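Calcium dodecin (Mycobacterium tuberculosis, PDB 3ONR) binds calcium ions between subunits of a hollow spherical dodecamer and may also sequester other small ligands. Local coordinates at residues A[25-28]-A[29-32]. The protein carries 2 engineered substitutions. Residues are numbered along the deposited sequence; the frame is centred on the assembly and turned at random.
Sequences AVQR and ARDS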
loop_
_atom_site.group_PDB
_atom_site.type_symbol
_atom_site.label_atom_id
_atom_site.label_comp_id
_atom_site.label_asym_id
_atom_site.label_seq_id
_atom_site.Cartn_x
_atom_site.Cartn_y
_atom_site.Cartn_z
ATOM N N ALA A 25 -3.270 21.658 -14.721
ATOM C CA ALA A 25 -2.480 20.476 -15.189
ATOM C C ALA A 25 -3.173 19.823 -16.389
ATOM O O ALA A 25 -2.537 19.602 -17.424
ATOM C CB ALA A 25 -2.271 19.457 -14.098
ATOM N N VAL A 26 -4.456 19.498 -16.237
ATOM C CA VAL A 26 -5.192 18.930 -17.417
ATOM C C VAL A 26 -5.195 19.807 -18.645
ATOM O O VAL A 26 -4.916 19.312 -19.751
ATOM C CB VAL A 26 -6.656 18.566 -17.064
ATOM C CG1 VAL A 26 -7.436 18.231 -18.322
ATOM C CG2 VAL A 26 -6.670 17.441 -15.983
ATOM N N GLN A 27 -5.458 21.096 -18.502
ATOM C CA GLN A 27 -5.438 21.976 -19.704
ATOM C C GLN A 27 -4.078 22.043 -20.423
ATOM O O GLN A 27 -4.000 21.949 -21.678
ATOM C CB GLN A 27 -5.938 23.339 -19.317
ATOM C CG GLN A 27 -7.504 23.381 -19.218
ATOM C CD GLN A 27 -8.238 22.499 -20.297
ATOM O OE1 GLN A 27 -8.061 22.686 -21.527
ATOM N NE2 GLN A 27 -9.050 21.534 -19.820
ATOM N N ARG A 28 -3.010 22.149 -19.609
ATOM C CA ARG A 28 -1.623 22.064 -20.104
ATOM C C ARG A 28 -1.401 20.700 -20.873
ATOM O O ARG A 28 -0.910 20.687 -22.024
ATOM C CB ARG A 28 -0.589 22.228 -18.955
ATOM C CG ARG A 28 0.894 22.011 -19.429
ATOM C CD ARG A 28 1.282 23.019 -20.579
ATOM N NE ARG A 28 2.591 22.712 -21.238
ATOM C CZ ARG A 28 2.848 21.745 -22.150
ATOM N NH1 ARG A 28 1.915 20.889 -22.561
ATOM N NH2 ARG A 28 4.061 21.662 -22.704
ATOM N N ALA A 29 -1.790 19.583 -20.271
ATOM C CA ALA A 29 -1.724 18.274 -20.936
ATOM C C ALA A 29 -2.465 18.305 -22.300
ATOM O O ALA A 29 -1.960 17.856 -23.358
ATOM C CB ALA A 29 -2.307 17.188 -20.036
ATOM N N ARG A 30 -3.687 18.842 -22.292
ATOM C CA ARG A 30 -4.429 18.897 -23.533
ATOM C C ARG A 30 -3.856 19.834 -24.570
ATOM O O ARG A 30 -4.265 19.784 -25.745
ATOM C CB ARG A 30 -5.910 19.195 -23.278
ATOM C CG ARG A 30 -6.552 18.003 -22.490
ATOM C CD ARG A 30 -7.965 18.270 -21.932
ATOM N NE ARG A 30 -8.662 19.336 -22.647
ATOM C CZ ARG A 30 -9.215 19.252 -23.853
ATOM N NH1 ARG A 30 -9.192 18.123 -24.551
ATOM N NH2 ARG A 30 -9.785 20.336 -24.371
ATOM N N ASP A 31 -2.891 20.666 -24.194
ATOM C CA ASP A 31 -2.273 21.550 -25.203
ATOM C C ASP A 31 -1.356 20.737 -26.072
ATOM O O ASP A 31 -1.021 21.185 -27.168
ATOM C CB ASP A 31 -1.402 22.641 -24.577
ATOM C CG ASP A 31 -2.206 23.745 -23.870
ATOM O OD1 ASP A 31 -3.423 23.954 -24.157
ATOM O OD2 ASP A 31 -1.610 24.422 -22.990
ATOM N N SER A 32 -0.925 19.570 -25.576
ATOM C CA SER A 32 0.021 18.663 -26.261
ATOM C C SER A 32 -0.618 17.461 -26.902
ATOM O O SER A 32 -0.199 17.021 -27.983
ATOM C CB SER A 32 1.032 18.075 -25.287
ATOM O OG SER A 32 2.041 19.008 -24.974
#
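Ala29 meets Ala25 through the backbone, its N donating to Ala25 O over 2.9 Å with an N-H...O angle of 171°, the nearly straight i to i+4 bond of a regular alpha-helix. One residue on, Arg30 N repeats the pattern with Val26 O, and the aliphatic part of its side chain leans back toward Val26. The methyl CG1 of Val26 approaches Arg30 CD to 3.6 Å, an aliphatic contact. Beyond it the arginine bends at chi3 (23°), which turns the guanidinium away from Val26 again; the group has the Gln27 amide at its edge, the two side chains pointing the same way. Gln27 OE1 approaches Arg30 NE to 3.6 Å, and the amide and guanidinium planes stand well apart in angle, so the two groups do not stack flat. Gly52 of a neighbouring subunit packs on both residues. All this belongs to the last turns of helix 18-32, the single helix of the dodecin fold, which lies against the antiparallel sheet: Ala25 and Val26 touch Leu60 of strand 54-65. Asp31 N donates to Arg28 O at 2.9 Å, an i to i+3 bond. The Asp31 side chain crosses that of Arg28 at about a right angle; OD2 stays 4.9 Å from Arg28 NE, so any attraction between the charges acts without direct contact. Ser32 OG accepts the hydrogen bond from Arg28 NH1, 3.1 Å long and close to the guanidinium plane. A bend at chi2 (58°) in Arg28 carries this group along the helix to the serine, while its NH2 donates to the carbonyl oxygens of Arg67 and Gln70 of a second neighbouring subunit, so the guanidinium bridges the serine and that chain.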